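Local coordinates for glyoxylate-induced Protein (Pseudomonas aeruginosa, PDB 1SQ4), which is of unknown function but, as a two-domain cupin, may act as a ureidoglycine aminohydrolase, at residues T67-N78 against T132-K143. Sequence-based numbering, arbitrary orientation.
Sequences TFSQYIVELAPN and TGQHTRFHWIRK
Ser69, Tyr71, Val73 and Leu75 pair with Arg142, Trp140, Phe138 and Thr136 through two backbone hydrogen bonds each, an antiparallel ladder. The shortest runs from Arg142 N to Ser69 O (2.7 Å). These side chains share one face of the sheet. There the edge of the Tyr71 ring meets the face of Trp140, planes at 88°, an offset T-shaped pair. Val73 CB lies over one face of the Phe138 ring, and Leu75 CD1 reaches that ring's edge.

Gln70, Ile72, Glu74, Arg137 and His139 point to the opposite face. Gln70 NE2 donates to His139 ND1 (3.1 Å), nearly in the imidazole plane. CG of Gln70 stands anti to the backbone N (chi1 171°); OE1 hydrogen-bonds to Tyr263. Ile72 CG1 covers one face of His139. From the preceding loop, His135 ND1 donates to Glu74 OE1 (3.3 Å) on its anti side, tilted out of the carboxylate plane. Salt bridges join Glu74 OE1 to Arg137 NH2 (3.4 Å), Glu74 OE2 to Arg53, and Arg137 NH1 to Glu98.

In this first cupin barrel, strand 52-57 flanks 69-76, and 90-98 flanks 136-144. Strand 258-265 packs on His139 and Ile141. His269 of the second subunit hydrogen-bonds to Tyr71 OH, and its ring meets Trp140.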
loop_
_atom_site.group_PDB
_atom_site.type_symbol
_atom_site.label_atom_id
_atom_site.label_comp_id
_atom_site.label_asym_id
_atom_site.label_seq_id
_atom_site.Cartn_x
_atom_site.Cartn_y
_atom_site.Cartn_z
ATOM N N THR A 67 -25.827 -11.733 10.232
ATOM C CA THR A 67 -26.758 -12.826 9.998
ATOM C C THR A 67 -26.597 -13.908 11.051
ATOM O O THR A 67 -27.574 -14.402 11.607
ATOM C CB THR A 67 -26.551 -13.473 8.625
ATOM O OG1 THR A 67 -26.794 -12.507 7.600
ATOM C CG2 THR A 67 -27.495 -14.641 8.453
ATOM N N PHE A 68 -25.356 -14.279 11.327
ATOM C CA PHE A 68 -25.095 -15.328 12.296
ATOM C C PHE A 68 -24.436 -14.811 13.556
ATOM O O PHE A 68 -23.875 -13.716 13.594
ATOM C CB PHE A 68 -24.193 -16.407 11.679
ATOM C CG PHE A 68 -24.876 -17.275 10.661
ATOM C CD1 PHE A 68 -25.848 -18.197 11.047
ATOM C CD2 PHE A 68 -24.519 -17.205 9.323
ATOM C CE1 PHE A 68 -26.456 -19.043 10.108
ATOM C CE2 PHE A 68 -25.117 -18.043 8.380
ATOM C CZ PHE A 68 -26.091 -18.968 8.775
ATOM N N SER A 69 -24.528 -15.624 14.595
ATOM C CA SER A 69 -23.917 -15.322 15.867
ATOM C C SER A 69 -23.379 -16.674 16.337
ATOM O O SER A 69 -24.047 -17.704 16.223
ATOM C CB SER A 69 -24.954 -14.748 16.838
ATOM O OG SER A 69 -25.320 -15.670 17.845
ATOM N N GLN A 70 -22.146 -16.679 16.819
ATOM C CA GLN A 70 -21.526 -17.905 17.282
ATOM C C GLN A 70 -20.943 -17.687 18.667
ATOM O O GLN A 70 -20.318 -16.659 18.927
ATOM C CB GLN A 70 -20.429 -18.314 16.300
ATOM C CG GLN A 70 -19.557 -19.457 16.759
ATOM C CD GLN A 70 -18.441 -19.772 15.768
ATOM O OE1 GLN A 70 -18.073 -18.932 14.935
ATOM N NE2 GLN A 70 -17.889 -20.979 15.862
ATOM N N TYR A 71 -21.165 -18.632 19.568
ATOM C CA TYR A 71 -20.595 -18.512 20.903
ATOM C C TYR A 71 -19.892 -19.821 21.241
ATOM O O TYR A 71 -20.237 -20.875 20.706
ATOM C CB TYR A 71 -21.670 -18.284 21.968
ATOM C CG TYR A 71 -22.740 -17.268 21.674
ATOM C CD1 TYR A 71 -22.458 -16.090 20.988
ATOM C CD2 TYR A 71 -24.023 -17.436 22.189
ATOM C CE1 TYR A 71 -23.426 -15.103 20.832
ATOM C CE2 TYR A 71 -24.991 -16.454 22.039
ATOM C CZ TYR A 71 -24.682 -15.287 21.361
ATOM O OH TYR A 71 -25.613 -14.286 21.249
ATOM N N ILE A 72 -18.902 -19.756 22.120
ATOM C CA ILE A 72 -18.215 -20.962 22.547
ATOM C C ILE A 72 -18.401 -20.950 24.055
ATOM O O ILE A 72 -17.691 -20.258 24.795
ATOM C CB ILE A 72 -16.712 -20.969 22.144
ATOM C CG1 ILE A 72 -16.579 -21.019 20.618
ATOM C CG2 ILE A 72 -16.029 -22.209 22.689
ATOM C CD1 ILE A 72 -15.140 -21.062 20.104
ATOM N N VAL A 73 -19.402 -21.713 24.491
ATOM C CA VAL A 73 -19.788 -21.784 25.890
ATOM C C VAL A 73 -19.100 -22.820 26.754
ATOM O O VAL A 73 -18.971 -23.974 26.384
ATOM C CB VAL A 73 -21.297 -21.987 25.996
ATOM C CG1 VAL A 73 -21.713 -22.042 27.449
ATOM C CG2 VAL A 73 -22.003 -20.858 25.278
ATOM N N GLU A 74 -18.675 -22.386 27.926
ATOM C CA GLU A 74 -18.014 -23.256 28.870
ATOM C C GLU A 74 -18.892 -23.346 30.109
ATOM O O GLU A 74 -19.133 -22.344 30.802
ATOM C CB GLU A 74 -16.639 -22.678 29.230
ATOM C CG GLU A 74 -15.925 -23.361 30.393
ATOM C CD GLU A 74 -14.634 -22.656 30.808
ATOM O OE1 GLU A 74 -14.170 -22.878 31.939
ATOM O OE2 GLU A 74 -14.067 -21.885 30.010
ATOM N N LEU A 75 -19.402 -24.540 30.372
ATOM C CA LEU A 75 -20.232 -24.743 31.549
ATOM C C LEU A 75 -19.450 -25.498 32.588
ATOM O O LEU A 75 -18.852 -26.535 32.305
ATOM C CB LEU A 75 -21.478 -25.548 31.217
ATOM C CG LEU A 75 -22.398 -24.886 30.217
ATOM C CD1 LEU A 75 -23.550 -25.827 29.921
ATOM C CD2 LEU A 75 -22.881 -23.557 30.766
ATOM N N ALA A 76 -19.459 -24.965 33.794
ATOM C CA ALA A 76 -18.780 -25.603 34.895
ATOM C C ALA A 76 -19.768 -26.632 35.397
ATOM O O ALA A 76 -20.944 -26.622 35.019
ATOM C CB ALA A 76 -18.484 -24.599 35.981
ATOM N N PRO A 77 -19.308 -27.542 36.255
ATOM C CA PRO A 77 -20.250 -28.537 36.747
ATOM C C PRO A 77 -21.510 -27.875 37.276
ATOM O O PRO A 77 -21.447 -26.841 37.944
ATOM C CB PRO A 77 -19.450 -29.246 37.825
ATOM C CG PRO A 77 -18.069 -29.233 37.248
ATOM C CD PRO A 77 -17.945 -27.810 36.743
ATOM N N ASN A 78 -22.652 -28.471 36.936
ATOM C CA ASN A 78 -23.962 -28.002 37.371
ATOM C C ASN A 78 -24.378 -26.729 36.637
ATOM O O ASN A 78 -25.395 -26.127 36.962
ATOM C CB ASN A 78 -23.943 -27.777 38.888
ATOM C CG ASN A 78 -25.329 -27.679 39.481
ATOM O OD1 ASN A 78 -26.114 -28.625 39.402
ATOM N ND2 ASN A 78 -25.644 -26.531 40.079
ATOM N N THR A 132 -22.265 -33.461 34.720
ATOM C CA THR A 132 -21.035 -34.171 35.080
ATOM C C THR A 132 -20.202 -33.367 36.070
ATOM O O THR A 132 -20.553 -32.246 36.428
ATOM C CB THR A 132 -20.128 -34.469 33.860
ATOM O OG1 THR A 132 -19.402 -33.284 33.508
ATOM C CG2 THR A 132 -20.946 -34.937 32.665
ATOM N N GLY A 133 -19.091 -33.953 36.508
ATOM C CA GLY A 133 -18.213 -33.279 37.446
ATOM C C GLY A 133 -17.107 -32.551 36.711
ATOM O O GLY A 133 -16.261 -31.902 37.319
ATOM N N GLN A 134 -17.114 -32.669 35.388
ATOM C CA GLN A 134 -16.117 -32.014 34.556
ATOM C C GLN A 134 -16.750 -30.915 33.696
ATOM O O GLN A 134 -17.935 -30.986 33.354
ATOM C CB GLN A 134 -15.444 -33.037 33.650
ATOM C CG GLN A 134 -13.964 -33.151 33.895
ATOM C CD GLN A 134 -13.665 -33.798 35.225
ATOM O OE1 GLN A 134 -12.593 -33.588 35.807
ATOM N NE2 GLN A 134 -14.612 -34.609 35.715
ATOM N N HIS A 135 -15.962 -29.905 33.344
ATOM C CA HIS A 135 -16.478 -28.825 32.526
ATOM C C HIS A 135 -16.874 -29.336 31.166
ATOM O O HIS A 135 -16.458 -30.413 30.739
ATOM C CB HIS A 135 -15.448 -27.715 32.353
ATOM C CG HIS A 135 -15.151 -26.967 33.612
ATOM N ND1 HIS A 135 -14.736 -25.655 33.613
ATOM C CD2 HIS A 135 -15.200 -27.349 34.908
ATOM C CE1 HIS A 135 -14.542 -25.259 34.858
ATOM N NE2 HIS A 135 -14.816 -26.267 35.662
ATOM N N THR A 136 -17.697 -28.559 30.484
ATOM C CA THR A 136 -18.143 -28.939 29.157
ATOM C C THR A 136 -18.029 -27.721 28.249
ATOM O O THR A 136 -18.190 -26.588 28.692
ATOM C CB THR A 136 -19.592 -29.450 29.199
ATOM O OG1 THR A 136 -19.670 -30.528 30.130
ATOM C CG2 THR A 136 -20.025 -29.949 27.834
ATOM N N ARG A 137 -17.747 -27.948 26.977
ATOM C CA ARG A 137 -17.609 -26.834 26.065
ATOM C C ARG A 137 -18.270 -27.127 24.738
ATOM O O ARG A 137 -18.043 -28.176 24.131
ATOM C CB ARG A 137 -16.126 -26.516 25.878
ATOM C CG ARG A 137 -15.390 -26.270 27.202
ATOM C CD ARG A 137 -13.954 -25.864 26.964
ATOM N NE ARG A 137 -13.371 -25.259 28.151
ATOM C CZ ARG A 137 -12.975 -25.941 29.216
ATOM N NH1 ARG A 137 -13.087 -27.262 29.241
ATOM N NH2 ARG A 137 -12.498 -25.298 30.271
ATOM N N PHE A 138 -19.104 -26.198 24.292
ATOM C CA PHE A 138 -19.797 -26.368 23.024
ATOM C C PHE A 138 -19.942 -25.074 22.244
ATOM O O PHE A 138 -19.789 -23.988 22.791
ATOM C CB PHE A 138 -21.194 -26.963 23.241
ATOM C CG PHE A 138 -22.119 -26.083 24.049
ATOM C CD1 PHE A 138 -22.002 -26.015 25.431
ATOM C CD2 PHE A 138 -23.158 -25.389 23.431
ATOM C CE1 PHE A 138 -22.892 -25.266 26.178
ATOM C CE2 PHE A 138 -24.052 -24.636 24.171
ATOM C CZ PHE A 138 -23.926 -24.583 25.543
ATOM N N HIS A 139 -20.253 -25.219 20.959
ATOM C CA HIS A 139 -20.453 -24.088 20.069
ATOM C C HIS A 139 -21.943 -23.857 19.930
ATOM O O HIS A 139 -22.713 -24.806 19.833
ATOM C CB HIS A 139 -19.854 -24.361 18.684
ATOM C CG HIS A 139 -18.364 -24.236 18.627
ATOM N ND1 HIS A 139 -17.723 -23.368 17.774
ATOM C CD2 HIS A 139 -17.386 -24.883 19.309
ATOM C CE1 HIS A 139 -16.416 -23.483 17.929
ATOM N NE2 HIS A 139 -16.187 -24.397 18.856
ATOM N N TRP A 140 -22.349 -22.594 19.916
ATOM C CA TRP A 140 -23.755 -22.254 19.787
ATOM C C TRP A 140 -23.906 -21.256 18.639
ATOM O O TRP A 140 -23.542 -20.087 18.748
ATOM C CB TRP A 140 -24.248 -21.670 21.114
ATOM C CG TRP A 140 -25.723 -21.332 21.199
ATOM C CD1 TRP A 140 -26.685 -21.593 20.271
ATOM C CD2 TRP A 140 -26.372 -20.598 22.250
ATOM N NE1 TRP A 140 -27.894 -21.055 20.672
ATOM C CE2 TRP A 140 -27.724 -20.436 21.886
ATOM C CE3 TRP A 140 -25.935 -20.049 23.470
ATOM C CZ2 TRP A 140 -28.645 -19.757 22.682
ATOM C CZ3 TRP A 140 -26.858 -19.370 24.266
ATOM C CH2 TRP A 140 -28.193 -19.231 23.862
ATOM N N ILE A 141 -24.445 -21.733 17.528
ATOM C CA ILE A 141 -24.630 -20.898 16.363
ATOM C C ILE A 141 -26.091 -20.456 16.240
ATOM O O ILE A 141 -26.997 -21.289 16.182
ATOM C CB ILE A 141 -24.183 -21.671 15.125
ATOM C CG1 ILE A 141 -22.735 -22.109 15.310
ATOM C CG2 ILE A 141 -24.311 -20.811 13.903
ATOM C CD1 ILE A 141 -22.249 -23.114 14.303
ATOM N N ARG A 142 -26.312 -19.143 16.191
ATOM C CA ARG A 142 -27.665 -18.593 16.107
ATOM C C ARG A 142 -27.981 -17.813 14.846
ATOM O O ARG A 142 -27.097 -17.218 14.227
ATOM C CB ARG A 142 -27.948 -17.682 17.313
ATOM C CG ARG A 142 -27.971 -18.412 18.654
ATOM C CD ARG A 142 -27.920 -17.469 19.847
ATOM N NE ARG A 142 -29.181 -16.787 20.150
ATOM C CZ ARG A 142 -29.451 -15.528 19.824
ATOM N NH1 ARG A 142 -28.550 -14.805 19.170
ATOM N NH2 ARG A 142 -30.608 -14.984 20.179
ATOM N N LYS A 143 -29.259 -17.812 14.480
ATOM C CA LYS A 143 -29.732 -17.082 13.313
ATOM C C LYS A 143 -31.236 -16.947 13.354
ATOM O O LYS A 143 -31.936 -17.835 13.831
ATOM C CB LYS A 143 -29.364 -17.799 12.015
ATOM C CG LYS A 143 -29.969 -17.168 10.752
ATOM C CD LYS A 143 -29.844 -18.134 9.583
ATOM C CE LYS A 143 -30.292 -17.560 8.232
ATOM N NZ LYS A 143 -31.626 -16.906 8.213
HETATM O O HOH W 1 -24.349 -17.830 19.178
#